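Local atomic coordinates of tyrosinase (Aspergillus oryzae, PDB entry 6JU5), a protein that probably hydroxylates L-tyrosine and oxidises L-dopa to L-dopaquinone with molecular oxygen at a dinuclear copper centre, a step of melanin biosynthesis. Residues Tyr472-Arg477 with Ile490-Gly495; Arg564-Asn569 with Ala612-Ala617; Asp278-Leu283 with Gly457-Glu462; Thr287-Thr292 with Asn324-Glu329. The protein carries 1 engineered substitution. All coordinates share one frame; numbering follows the deposited sequence.

Contact 1 of 4, residues Tyr472-Arg477 with Ile490-Gly495; sequences YILSIR and INIFFG
Strands 472-477 and 490-494 run nearly antiparallel, 151° between their directions, but their axes stay 10.2 Å apart, and no hydrogen bond joins them. They belong to one mixed beta-sheet of the C-terminal domain without being neighbours in it, and what they share is an apolar interior filled by Leu474 and Ile476 from one strand and Ile490, Ile492 and Phe494 from the other. All five side chains leave the backbone toward the opposite strand. Leu474 and Ile492 meet tip to tip, CD1 of Leu474 lying 3.9 Å from CG2 of Ile492. The same CD1 also touches the Phe494 ring, 4.0 Å from its CZ, while CD2 of Leu474 reaches CE1 of that ring at 4.1 Å, so both branches of the leucine are engaged. Ile476 divides its contacts by branch: with CG1 beside the backbone N (chi1 -56°) and turned to Ile492, CG2 stands anti to that N and passes alongside CD1 of Ile490, the two side chains pointing in opposite directions. Val511 of strand 510-515 touches both Leu474 and Phe494, and Val549 and Tyr552 of helix 546-555 pack on the Phe494 ring, extending the apolar layer beyond the two strands. The shortest approach across the contact is between Ile476 CG1 and Ile492 CD1, at 3.7 Å.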
loop_
_atom_site.group_PDB
_atom_site.type_symbol
_atom_site.label_atom_id
_atom_site.label_comp_id
_atom_site.label_asym_id
_atom_site.label_seq_id
_atom_site.Cartn_x
_atom_site.Cartn_y
_atom_site.Cartn_z
ATOM N N TYR B 472 3.923 -31.512 -18.291
ATOM C CA TYR B 472 5.204 -31.436 -17.612
ATOM C C TYR B 472 4.980 -30.869 -16.203
ATOM O O TYR B 472 4.170 -29.952 -16.066
ATOM C CB TYR B 472 6.164 -30.503 -18.346
ATOM C CG TYR B 472 6.670 -30.979 -19.688
ATOM C CD1 TYR B 472 5.894 -30.766 -20.826
ATOM C CD2 TYR B 472 7.901 -31.602 -19.840
ATOM C CE1 TYR B 472 6.316 -31.172 -22.078
ATOM C CE2 TYR B 472 8.340 -32.023 -21.090
ATOM C CZ TYR B 472 7.537 -31.797 -22.189
ATOM O OH TYR B 472 7.961 -32.213 -23.432
ATOM N N ILE B 473 5.705 -31.429 -15.248
ATOM C CA ILE B 473 5.693 -30.988 -13.867
ATOM C C ILE B 473 7.115 -30.910 -13.324
ATOM O O ILE B 473 8.024 -31.643 -13.756
ATOM C CB ILE B 473 4.841 -31.918 -12.972
ATOM C CG1 ILE B 473 5.337 -33.356 -13.004
ATOM C CG2 ILE B 473 3.356 -31.804 -13.312
ATOM C CD1 ILE B 473 4.565 -34.332 -12.141
ATOM N N LEU B 474 7.297 -29.990 -12.360
ATOM C CA LEU B 474 8.563 -29.942 -11.612
ATOM C C LEU B 474 8.348 -30.545 -10.225
ATOM O O LEU B 474 7.376 -30.214 -9.536
ATOM C CB LEU B 474 9.039 -28.510 -11.452
ATOM C CG LEU B 474 9.571 -27.854 -12.740
ATOM C CD1 LEU B 474 9.387 -26.340 -12.694
ATOM C CD2 LEU B 474 11.038 -28.199 -12.949
ATOM N N SER B 475 9.256 -31.407 -9.810
ATOM C CA SER B 475 9.275 -31.901 -8.443
ATOM C C SER B 475 10.322 -31.121 -7.649
ATOM O O SER B 475 11.387 -30.775 -8.198
ATOM C CB SER B 475 9.582 -33.392 -8.414
ATOM O OG SER B 475 10.807 -33.655 -9.110
ATOM N N ILE B 476 10.001 -30.824 -6.397
ATOM C CA ILE B 476 10.905 -30.092 -5.521
ATOM C C ILE B 476 10.971 -30.735 -4.138
ATOM O O ILE B 476 9.917 -30.890 -3.520
ATOM C CB ILE B 476 10.433 -28.629 -5.349
ATOM C CG1 ILE B 476 10.281 -27.902 -6.685
ATOM C CG2 ILE B 476 11.370 -27.893 -4.407
ATOM C CD1 ILE B 476 8.893 -27.981 -7.283
ATOM N N ARG B 477 12.156 -31.102 -3.683
ATOM C CA ARG B 477 12.323 -31.678 -2.348
ATOM C C ARG B 477 13.429 -30.917 -1.612
ATOM O O ARG B 477 14.498 -30.646 -2.172
ATOM C CB ARG B 477 12.638 -33.176 -2.439
ATOM C CG ARG B 477 12.658 -33.869 -1.076
ATOM C CD ARG B 477 12.515 -35.375 -1.230
ATOM N NE ARG B 477 13.698 -35.937 -1.869
ATOM C CZ ARG B 477 13.731 -37.159 -2.394
ATOM N NH1 ARG B 477 12.652 -37.933 -2.363
ATOM N NH2 ARG B 477 14.864 -37.569 -2.939
ATOM N N ILE B 490 12.370 -20.994 -2.972
ATOM C CA ILE B 490 13.069 -21.685 -4.042
ATOM C C ILE B 490 12.448 -21.215 -5.353
ATOM O O ILE B 490 11.272 -21.469 -5.573
ATOM C CB ILE B 490 12.939 -23.212 -3.916
ATOM C CG1 ILE B 490 13.448 -23.725 -2.570
ATOM C CG2 ILE B 490 13.658 -23.923 -5.050
ATOM C CD1 ILE B 490 12.914 -25.085 -2.203
ATOM N N ASN B 491 13.245 -20.525 -6.176
ATOM C CA ASN B 491 12.756 -20.065 -7.476
ATOM C C ASN B 491 13.351 -20.907 -8.597
ATOM O O ASN B 491 14.565 -21.177 -8.545
ATOM C CB ASN B 491 13.102 -18.598 -7.692
ATOM C CG ASN B 491 12.291 -17.717 -6.743
ATOM O OD1 ASN B 491 11.179 -18.091 -6.378
ATOM N ND2 ASN B 491 12.875 -16.581 -6.378
ATOM N N ILE B 492 12.524 -21.296 -9.550
ATOM C CA ILE B 492 12.958 -22.117 -10.683
ATOM C C ILE B 492 12.857 -21.350 -11.992
ATOM O O ILE B 492 11.884 -20.607 -12.165
ATOM C CB ILE B 492 12.209 -23.457 -10.711
ATOM C CG1 ILE B 492 12.511 -24.225 -9.405
ATOM C CG2 ILE B 492 12.589 -24.268 -11.937
ATOM C CD1 ILE B 492 11.585 -25.374 -9.124
ATOM N N PHE B 493 13.871 -21.532 -12.837
ATOM C CA PHE B 493 14.015 -20.831 -14.102
ATOM C C PHE B 493 14.308 -21.805 -15.238
ATOM O O PHE B 493 14.961 -22.827 -15.005
ATOM C CB PHE B 493 15.216 -19.871 -13.976
ATOM C CG PHE B 493 15.059 -18.868 -12.873
ATOM C CD1 PHE B 493 15.447 -19.190 -11.570
ATOM C CD2 PHE B 493 14.526 -17.609 -13.133
ATOM C CE1 PHE B 493 15.281 -18.263 -10.552
ATOM C CE2 PHE B 493 14.339 -16.694 -12.114
ATOM C CZ PHE B 493 14.702 -17.035 -10.822
ATOM N N PHE B 494 13.876 -21.490 -16.448
ATOM C CA PHE B 494 14.223 -22.262 -17.639
ATOM C C PHE B 494 15.019 -21.314 -18.545
ATOM O O PHE B 494 14.461 -20.333 -19.057
ATOM C CB PHE B 494 13.016 -22.791 -18.398
ATOM C CG PHE B 494 12.206 -23.875 -17.724
ATOM C CD1 PHE B 494 12.697 -24.603 -16.645
ATOM C CD2 PHE B 494 10.934 -24.190 -18.170
ATOM C CE1 PHE B 494 11.950 -25.610 -16.047
ATOM C CE2 PHE B 494 10.170 -25.174 -17.564
ATOM C CZ PHE B 494 10.664 -25.890 -16.487
ATOM N N GLY B 495 16.307 -21.601 -18.690
ATOM C CA GLY B 495 17.154 -20.661 -19.413
ATOM C C GLY B 495 18.051 -19.875 -18.488
ATOM O O GLY B 495 18.115 -20.106 -17.274
#

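Contact 2 of 4, residues Arg564-Asn569 with Ala612-Ala617; sequences RYVVVN and AEVDDA
One backbone hydrogen bond ties Ala612 to Tyr565: Ala612 N donates to Tyr565 O over 2.9 Å, almost straight at 174°. It carries on the parallel pairing of strand 563-568 with strand 604-611, in which Tyr565 also bonds to Lys610; Ala612 lies one residue past the end of that second strand. The remaining contacts are apolar. The methyl CB of Ala612 lies against CG2 of Val566 at 3.8 Å and beside CB of Arg564 at 4.1 Å. Val566 is rotated with CG1 anti to its backbone N (chi1 -177°), and both of its methyls come within 4.2 Å of CG1 of Val614, the two valines crossing obliquely. Ala574 touches Val566 and Val614 alike, and further on Asp615 forms a salt bridge with Lys500. Across these two segments the one directional bond thus sits at Ala612; the apolar carbon contacts around it, and the methyls through which Val566 meets Val614, depend on close fit but on no fixed angle.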
loop_
_atom_site.group_PDB
_atom_site.type_symbol
_atom_site.label_atom_id
_atom_site.label_comp_id
_atom_site.label_asym_id
_atom_site.label_seq_id
_atom_site.Cartn_x
_atom_site.Cartn_y
_atom_site.Cartn_z
ATOM N N ARG B 564 16.787 -24.558 -13.513
ATOM C CA ARG B 564 17.799 -23.906 -12.691
ATOM C C ARG B 564 17.121 -23.306 -11.460
ATOM O O ARG B 564 16.053 -22.714 -11.576
ATOM C CB ARG B 564 18.517 -22.821 -13.490
ATOM C CG ARG B 564 19.085 -23.319 -14.822
ATOM C CD ARG B 564 19.875 -22.220 -15.525
ATOM N NE ARG B 564 20.161 -22.508 -16.922
ATOM C CZ ARG B 564 21.199 -23.181 -17.371
ATOM N NH1 ARG B 564 22.101 -23.640 -16.512
ATOM N NH2 ARG B 564 21.367 -23.393 -18.669
ATOM N N TYR B 565 17.714 -23.487 -10.283
ATOM C CA TYR B 565 17.068 -22.954 -9.082
ATOM C C TYR B 565 17.993 -22.020 -8.309
ATOM O O TYR B 565 19.210 -22.167 -8.324
ATOM C CB TYR B 565 16.568 -24.064 -8.165
ATOM C CG TYR B 565 17.618 -24.936 -7.518
ATOM C CD1 TYR B 565 18.161 -24.595 -6.287
ATOM C CD2 TYR B 565 18.069 -26.118 -8.118
ATOM C CE1 TYR B 565 19.118 -25.392 -5.669
ATOM C CE2 TYR B 565 19.018 -26.915 -7.513
ATOM C CZ TYR B 565 19.540 -26.548 -6.288
ATOM O OH TYR B 565 20.496 -27.337 -5.701
ATOM N N VAL B 566 17.356 -21.103 -7.595
ATOM C CA VAL B 566 18.041 -20.228 -6.660
ATOM C C VAL B 566 17.260 -20.258 -5.345
ATOM O O VAL B 566 16.026 -20.173 -5.365
ATOM C CB VAL B 566 18.157 -18.774 -7.147
ATOM C CG1 VAL B 566 18.961 -17.970 -6.133
ATOM C CG2 VAL B 566 18.817 -18.706 -8.521
ATOM N N VAL B 567 17.967 -20.441 -4.242
ATOM C CA VAL B 567 17.364 -20.376 -2.908
ATOM C C VAL B 567 17.578 -18.962 -2.357
ATOM O O VAL B 567 18.731 -18.532 -2.209
ATOM C CB VAL B 567 17.961 -21.414 -1.955
ATOM C CG1 VAL B 567 17.338 -21.316 -0.558
ATOM C CG2 VAL B 567 17.745 -22.807 -2.556
ATOM N N VAL B 568 16.471 -18.251 -2.149
ATOM C CA VAL B 568 16.562 -16.831 -1.784
ATOM C C VAL B 568 16.197 -16.675 -0.311
ATOM O O VAL B 568 15.180 -17.227 0.127
ATOM C CB VAL B 568 15.610 -15.987 -2.658
ATOM C CG1 VAL B 568 15.791 -14.507 -2.336
ATOM C CG2 VAL B 568 15.848 -16.229 -4.145
ATOM N N ASN B 569 16.996 -15.922 0.421
ATOM C CA ASN B 569 16.707 -15.636 1.836
ATOM C C ASN B 569 15.968 -14.318 2.008
ATOM O O ASN B 569 15.611 -13.634 1.026
ATOM C CB ASN B 569 17.997 -15.710 2.634
ATOM C CG ASN B 569 18.986 -14.590 2.369
ATOM O OD1 ASN B 569 18.613 -13.503 1.920
ATOM N ND2 ASN B 569 20.263 -14.848 2.693
ATOM N N ALA B 612 21.602 -22.303 -9.877
ATOM C CA ALA B 612 22.094 -21.194 -10.681
ATOM C C ALA B 612 23.036 -20.321 -9.871
ATOM O O ALA B 612 22.871 -20.169 -8.661
ATOM C CB ALA B 612 20.936 -20.356 -11.197
ATOM N N GLU B 613 24.002 -19.710 -10.543
ATOM C CA GLU B 613 24.830 -18.724 -9.856
ATOM C C GLU B 613 24.227 -17.332 -10.019
ATOM O O GLU B 613 23.545 -17.050 -11.011
ATOM C CB GLU B 613 26.234 -18.718 -10.454
ATOM C CG GLU B 613 26.916 -20.079 -10.484
ATOM C CD GLU B 613 27.409 -20.463 -9.101
ATOM O OE1 GLU B 613 27.277 -19.621 -8.185
ATOM O OE2 GLU B 613 27.926 -21.588 -8.951
ATOM N N VAL B 614 24.491 -16.468 -9.044
ATOM C CA VAL B 614 24.030 -15.075 -9.158
ATOM C C VAL B 614 25.222 -14.138 -9.059
ATOM O O VAL B 614 26.369 -14.545 -8.868
ATOM C CB VAL B 614 22.954 -14.789 -8.098
ATOM C CG1 VAL B 614 21.795 -15.776 -8.235
ATOM C CG2 VAL B 614 23.510 -14.865 -6.683
ATOM N N ASP B 615 24.982 -12.840 -9.222
ATOM C CA ASP B 615 26.086 -11.884 -9.107
ATOM C C ASP B 615 26.723 -11.932 -7.730
ATOM O O ASP B 615 25.996 -12.153 -6.744
ATOM C CB ASP B 615 25.538 -10.475 -9.361
ATOM C CG ASP B 615 25.614 -10.111 -10.831
ATOM O OD1 ASP B 615 25.281 -10.960 -11.689
ATOM O OD2 ASP B 615 26.028 -8.973 -11.106
ATOM N N ASP B 616 28.027 -11.704 -7.622
ATOM C CA ASP B 616 28.685 -11.755 -6.316
ATOM C C ASP B 616 27.996 -10.888 -5.266
ATOM O O ASP B 616 27.880 -11.300 -4.107
ATOM C CB ASP B 616 30.156 -11.320 -6.429
ATOM N N ALA B 617 27.541 -9.680 -5.592
ATOM C CA ALA B 617 26.935 -8.824 -4.568
ATOM C C ALA B 617 25.596 -9.358 -4.061
ATOM O O ALA B 617 25.030 -8.844 -3.086
ATOM C CB ALA B 617 26.756 -7.423 -5.144
#

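Contact 3 of 4, residues Asp278-Leu283 with Gly457-Glu462; sequences DSVPTL and GQRTKE
A side-on, two-nitrogen grip of Arg459 on one backbone carbonyl joins the start of helix 458-464 to the chain leading into helix 282-292 of the tyrosinase central domain. Both hydrogen bonds go to the carbonyl oxygen of Ser279. NE lies 2.9 Å from Ser279 O and nearly along the C=O axis; NH1 lies 3.0 Å from Ser279 O and meets a lone pair in the carbonyl plane. Both bonds are bent at the hydrogen, 148° from NE and 141° from NH1, as expected when two donors share one acceptor. Ser279 O sits near the guanidinium plane, at its edge, so the pair of bonds fixes the rotation of the group. The bend at chi2 (59°) of Arg459, in a chain otherwise extended, brings this edge to the carbonyl. On the far nitrogen, NH2 makes a salt bridge of 3.1 Å to OE1 of Glu462, one turn on in the same helix, reaching the carboxylate from above its plane. Asp278 OD2 remains 4.6 Å from Arg459 NH1, beyond a salt bridge but near enough probably to favour the positive charge. Val280 N, next to the gripped carbonyl, is hydrogen-bonded by the side-chain oxygen of Gln272. Beside this grip, Val280 and Thr460 cross at about a right angle, with Val280 CG1 3.6 Å from Thr460 OG1.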
loop_
_atom_site.group_PDB
_atom_site.type_symbol
_atom_site.label_atom_id
_atom_site.label_comp_id
_atom_site.label_asym_id
_atom_site.label_seq_id
_atom_site.Cartn_x
_atom_site.Cartn_y
_atom_site.Cartn_z
ATOM N N ASP B 278 -0.688 -16.170 -23.720
ATOM C CA ASP B 278 -1.740 -16.035 -22.716
ATOM C C ASP B 278 -1.299 -16.509 -21.340
ATOM O O ASP B 278 -0.540 -17.480 -21.219
ATOM C CB ASP B 278 -2.965 -16.855 -23.147
ATOM C CG ASP B 278 -3.503 -16.399 -24.489
ATOM O OD1 ASP B 278 -3.998 -17.244 -25.267
ATOM O OD2 ASP B 278 -3.408 -15.179 -24.743
ATOM N N SER B 279 -1.778 -15.849 -20.281
ATOM C CA SER B 279 -1.311 -16.214 -18.944
ATOM C C SER B 279 -2.319 -17.101 -18.214
ATOM O O SER B 279 -3.527 -17.071 -18.450
ATOM C CB SER B 279 -0.991 -14.979 -18.092
ATOM O OG SER B 279 -2.173 -14.311 -17.726
ATOM N N VAL B 280 -1.792 -17.901 -17.287
ATOM C CA VAL B 280 -2.609 -18.712 -16.387
ATOM C C VAL B 280 -2.067 -18.546 -14.978
ATOM O O VAL B 280 -0.852 -18.720 -14.833
ATOM C CB VAL B 280 -2.532 -20.208 -16.769
ATOM C CG1 VAL B 280 -3.334 -21.022 -15.756
ATOM C CG2 VAL B 280 -3.029 -20.483 -18.190
ATOM N N PRO B 281 -2.850 -18.200 -13.952
ATOM C CA PRO B 281 -2.274 -18.078 -12.601
ATOM C C PRO B 281 -1.838 -19.437 -12.070
ATOM O O PRO B 281 -2.639 -20.371 -12.023
ATOM C CB PRO B 281 -3.421 -17.554 -11.743
ATOM C CG PRO B 281 -4.492 -17.138 -12.694
ATOM C CD PRO B 281 -4.292 -17.926 -13.958
ATOM N N THR B 282 -0.568 -19.548 -11.711
ATOM C CA THR B 282 -0.043 -20.817 -11.213
ATOM C C THR B 282 -0.848 -21.308 -10.027
ATOM O O THR B 282 -1.094 -22.511 -9.924
ATOM C CB THR B 282 1.442 -20.605 -10.845
ATOM O OG1 THR B 282 2.133 -20.364 -12.087
ATOM C CG2 THR B 282 2.039 -21.833 -10.180
ATOM N N LEU B 283 -1.317 -20.416 -9.160
ATOM C CA LEU B 283 -2.089 -20.865 -8.000
ATOM C C LEU B 283 -3.372 -21.537 -8.426
ATOM O O LEU B 283 -3.807 -22.504 -7.791
ATOM C CB LEU B 283 -2.375 -19.661 -7.097
ATOM C CG LEU B 283 -3.260 -19.895 -5.871
ATOM C CD1 LEU B 283 -2.706 -21.008 -4.979
ATOM C CD2 LEU B 283 -3.386 -18.578 -5.112
ATOM N N GLY B 457 -10.836 -24.775 -13.307
ATOM C CA GLY B 457 -10.227 -25.459 -14.441
ATOM C C GLY B 457 -10.350 -24.749 -15.774
ATOM O O GLY B 457 -9.684 -25.128 -16.746
ATOM N N GLN B 458 -11.192 -23.725 -15.880
ATOM C CA GLN B 458 -11.501 -23.174 -17.191
ATOM C C GLN B 458 -10.313 -22.542 -17.872
ATOM O O GLN B 458 -10.007 -22.756 -19.051
ATOM C CB GLN B 458 -12.662 -22.171 -17.005
ATOM C CG GLN B 458 -13.964 -22.891 -16.644
ATOM C CD GLN B 458 -15.187 -22.009 -16.762
ATOM O OE1 GLN B 458 -15.575 -21.637 -17.873
ATOM N NE2 GLN B 458 -15.824 -21.664 -15.650
ATOM N N ARG B 459 -9.565 -21.704 -17.155
ATOM C CA ARG B 459 -8.476 -20.977 -17.816
ATOM C C ARG B 459 -7.331 -21.910 -18.166
ATOM O O ARG B 459 -6.764 -21.837 -19.262
ATOM C CB ARG B 459 -8.060 -19.839 -16.883
ATOM C CG ARG B 459 -6.942 -18.974 -17.429
ATOM C CD ARG B 459 -7.371 -18.359 -18.761
ATOM N NE ARG B 459 -6.296 -17.473 -19.209
ATOM C CZ ARG B 459 -6.304 -16.772 -20.332
ATOM N NH1 ARG B 459 -5.267 -16.008 -20.622
ATOM N NH2 ARG B 459 -7.342 -16.860 -21.150
ATOM N N THR B 460 -7.002 -22.822 -17.246
ATOM C CA THR B 460 -5.967 -23.820 -17.513
ATOM C C THR B 460 -6.291 -24.594 -18.781
ATOM O O THR B 460 -5.449 -24.712 -19.678
ATOM C CB THR B 460 -5.773 -24.765 -16.311
ATOM O OG1 THR B 460 -5.316 -24.016 -15.161
ATOM C CG2 THR B 460 -4.707 -25.810 -16.588
ATOM N N LYS B 461 -7.519 -25.104 -18.863
ATOM C CA LYS B 461 -7.898 -25.896 -20.031
ATOM C C LYS B 461 -7.898 -25.054 -21.302
ATOM O O LYS B 461 -7.471 -25.547 -22.340
ATOM C CB LYS B 461 -9.266 -26.549 -19.798
ATOM C CG LYS B 461 -9.234 -27.585 -18.677
ATOM C CD LYS B 461 -10.448 -28.503 -18.731
ATOM C CE LYS B 461 -11.545 -28.052 -17.782
ATOM N NZ LYS B 461 -12.575 -29.110 -17.583
ATOM N N GLU B 462 -8.347 -23.808 -21.207
ATOM C CA GLU B 462 -8.406 -22.897 -22.355
ATOM C C GLU B 462 -7.022 -22.696 -22.964
ATOM O O GLU B 462 -6.851 -22.661 -24.185
ATOM C CB GLU B 462 -8.994 -21.572 -21.886
ATOM C CG GLU B 462 -9.244 -20.491 -22.926
ATOM C CD GLU B 462 -9.962 -19.309 -22.286
ATOM O OE1 GLU B 462 -9.589 -18.942 -21.151
ATOM O OE2 GLU B 462 -10.906 -18.770 -22.898
#

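Contact 4 of 4, residues Thr287-Thr292 with Asn324-Glu329; sequences TFRLLT and NWMNLE
Leu290 is pressed onto the backbone that leads from Met326 into Leu328, where the last turns of helix 282-292 meet the start of helix 328-340. This is the tight part of the contact. CD1 of Leu290 lies 3.5 Å from the carbonyl O of Met326 and 3.6 Å from both Asn327 C and Leu328 N, so one methyl covers the peptide just before the helix. Its other methyl, CD2, meets CD1 of Leu328 at 4.0 Å, the leucines lying at a slant to one another. With CG anti to the backbone N (chi1 180°), Leu290 extends both methyls toward the opposing chain. The Met326 side chain touches more sparsely: its CG is 4.5 Å from Leu290 CB, and the bent methionine chain reaches Arg289 by its CE methyl alone, 3.9 Å from Arg289 CD, the two side chains crossing at about a right angle. Beyond that point the guanidinium leads away to salt bridges with Asp285 and Asp471. Even this side is buried, as Pro544 touches Arg289 and Gln542 touches Met326, both from strand 538-544. Asn327 is the N-cap of helix 328-340, its OD1 accepting from Ala330 N and its ND2 donating to Trp325 O. Leu328 packs on Ile379 and Leu382 of helix 371-389, so the contact lies between that helix and the beta-sheet.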
loop_
_atom_site.group_PDB
_atom_site.type_symbol
_atom_site.label_atom_id
_atom_site.label_comp_id
_atom_site.label_asym_id
_atom_site.label_seq_id
_atom_site.Cartn_x
_atom_site.Cartn_y
_atom_site.Cartn_z
ATOM N N THR B 287 -4.242 -25.526 -7.815
ATOM C CA THR B 287 -5.435 -25.902 -7.046
ATOM C C THR B 287 -6.291 -26.853 -7.870
ATOM O O THR B 287 -6.837 -27.844 -7.348
ATOM C CB THR B 287 -6.210 -24.656 -6.569
ATOM O OG1 THR B 287 -5.367 -23.859 -5.709
ATOM C CG2 THR B 287 -7.428 -25.035 -5.753
ATOM N N PHE B 288 -6.384 -26.580 -9.178
ATOM C CA PHE B 288 -7.168 -27.457 -10.057
ATOM C C PHE B 288 -6.511 -28.821 -10.097
ATOM O O PHE B 288 -7.202 -29.848 -9.995
ATOM C CB PHE B 288 -7.314 -26.796 -11.422
ATOM C CG PHE B 288 -7.993 -27.605 -12.488
ATOM C CD1 PHE B 288 -9.194 -28.241 -12.226
ATOM C CD2 PHE B 288 -7.445 -27.709 -13.762
ATOM C CE1 PHE B 288 -9.812 -28.982 -13.228
ATOM C CE2 PHE B 288 -8.047 -28.466 -14.745
ATOM C CZ PHE B 288 -9.252 -29.111 -14.486
ATOM N N ARG B 289 -5.194 -28.882 -10.201
ATOM C CA ARG B 289 -4.486 -30.170 -10.157
ATOM C C ARG B 289 -4.728 -30.879 -8.823
ATOM O O ARG B 289 -4.978 -32.091 -8.783
ATOM C CB ARG B 289 -2.977 -29.926 -10.335
ATOM C CG ARG B 289 -2.560 -29.584 -11.759
ATOM C CD ARG B 289 -1.100 -29.182 -11.853
ATOM N NE ARG B 289 -0.726 -28.840 -13.224
ATOM C CZ ARG B 289 -0.184 -29.666 -14.111
ATOM N NH1 ARG B 289 0.065 -30.930 -13.782
ATOM N NH2 ARG B 289 0.106 -29.202 -15.332
ATOM N N LEU B 290 -4.644 -30.169 -7.699
ATOM C CA LEU B 290 -4.825 -30.788 -6.385
ATOM C C LEU B 290 -6.161 -31.497 -6.268
ATOM O O LEU B 290 -6.291 -32.615 -5.759
ATOM C CB LEU B 290 -4.725 -29.723 -5.285
ATOM C CG LEU B 290 -4.895 -30.226 -3.855
ATOM C CD1 LEU B 290 -3.604 -30.918 -3.395
ATOM C CD2 LEU B 290 -5.279 -29.094 -2.913
ATOM N N LEU B 291 -7.204 -30.808 -6.746
ATOM C CA LEU B 291 -8.559 -31.329 -6.585
ATOM C C LEU B 291 -8.891 -32.416 -7.597
ATOM O O LEU B 291 -9.746 -33.249 -7.297
ATOM C CB LEU B 291 -9.562 -30.173 -6.691
ATOM C CG LEU B 291 -9.401 -29.149 -5.541
ATOM C CD1 LEU B 291 -10.394 -28.009 -5.746
ATOM C CD2 LEU B 291 -9.543 -29.846 -4.203
ATOM N N THR B 292 -8.252 -32.425 -8.763
ATOM C CA THR B 292 -8.642 -33.302 -9.858
ATOM C C THR B 292 -7.787 -34.554 -9.948
ATOM O O THR B 292 -8.245 -35.590 -10.440
ATOM C CB THR B 292 -8.586 -32.556 -11.217
ATOM O OG1 THR B 292 -7.236 -32.190 -11.489
ATOM C CG2 THR B 292 -9.401 -31.281 -11.162
ATOM N N ASN B 324 2.670 -37.276 -7.423
ATOM C CA ASN B 324 1.831 -37.170 -6.243
ATOM C C ASN B 324 2.325 -36.166 -5.206
ATOM O O ASN B 324 1.801 -36.156 -4.085
ATOM C CB ASN B 324 1.667 -38.547 -5.577
ATOM C CG ASN B 324 0.987 -39.552 -6.484
ATOM O OD1 ASN B 324 0.455 -39.208 -7.543
ATOM N ND2 ASN B 324 0.983 -40.806 -6.072
ATOM N N TRP B 325 3.292 -35.327 -5.561
ATOM C CA TRP B 325 3.825 -34.349 -4.627
ATOM C C TRP B 325 3.061 -33.031 -4.633
ATOM O O TRP B 325 3.472 -32.135 -3.871
ATOM C CB TRP B 325 5.297 -34.045 -4.924
ATOM C CG TRP B 325 6.215 -35.202 -4.664
ATOM C CD1 TRP B 325 5.865 -36.489 -4.345
ATOM C CD2 TRP B 325 7.644 -35.153 -4.714
ATOM N NE1 TRP B 325 7.008 -37.252 -4.183
ATOM C CE2 TRP B 325 8.107 -36.446 -4.412
ATOM C CE3 TRP B 325 8.585 -34.146 -4.984
ATOM C CZ2 TRP B 325 9.471 -36.744 -4.377
ATOM C CZ3 TRP B 325 9.939 -34.450 -4.948
ATOM C CH2 TRP B 325 10.375 -35.750 -4.641
ATOM N N MET B 326 2.023 -32.881 -5.453
ATOM C CA MET B 326 1.148 -31.706 -5.361
ATOM C C MET B 326 0.212 -31.881 -4.166
ATOM O O MET B 326 -0.721 -32.667 -4.187
ATOM C CB MET B 326 0.353 -31.475 -6.644
ATOM C CG MET B 326 -0.499 -30.205 -6.601
ATOM S SD MET B 326 0.440 -28.668 -6.720
ATOM C CE MET B 326 0.812 -28.697 -8.485
ATOM N N ASN B 327 0.519 -31.155 -3.086
ATOM C CA ASN B 327 -0.184 -31.396 -1.828
ATOM C C ASN B 327 -0.785 -30.118 -1.274
ATOM O O ASN B 327 -0.419 -29.005 -1.656
ATOM C CB ASN B 327 0.748 -32.065 -0.820
ATOM C CG ASN B 327 1.920 -31.221 -0.391
ATOM O OD1 ASN B 327 1.788 -30.371 0.493
ATOM N ND2 ASN B 327 3.089 -31.423 -1.011
ATOM N N LEU B 328 -1.724 -30.275 -0.347
ATOM C CA LEU B 328 -2.477 -29.147 0.206
ATOM C C LEU B 328 -1.555 -28.170 0.918
ATOM O O LEU B 328 -1.703 -26.948 0.799
ATOM C CB LEU B 328 -3.491 -29.713 1.208
ATOM C CG LEU B 328 -4.397 -28.707 1.920
ATOM C CD1 LEU B 328 -5.420 -28.161 0.947
ATOM C CD2 LEU B 328 -5.064 -29.386 3.119
ATOM N N GLU B 329 -0.623 -28.714 1.706
ATOM C CA GLU B 329 0.190 -27.848 2.578
ATOM C C GLU B 329 1.132 -26.994 1.753
ATOM O O GLU B 329 1.372 -25.814 2.064
ATOM C CB GLU B 329 0.946 -28.731 3.585
ATOM C CG GLU B 329 1.648 -27.938 4.676
ATOM C CD GLU B 329 2.270 -28.770 5.776
ATOM O OE1 GLU B 329 2.295 -30.017 5.657
ATOM O OE2 GLU B 329 2.738 -28.179 6.780
#

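In the fold
Contacts 1 and 2 share the sheet of the C-terminal domain: strands 489-494 and 563-568 are neighbours, probably bonded from Phe493 N to Arg564 O at 2.8 Å, and the contact centres lie 14 Å apart. Contacts 3 and 4 both use helix 282-292, where the Phe288 ring meets Gly457 and Thr460; their centres are 15 Å apart. Contact 4 links the two groups, since Arg289 packs on Ile473, and Trp325 on Ser475, of contact 1. It also comes nearest to the active site: the Leu328 side chain is about 5 Å from that of the copper ligand His332 and about 10 Å from a copper ion. Contacts 1, 2 and 3 lie away from the copper site.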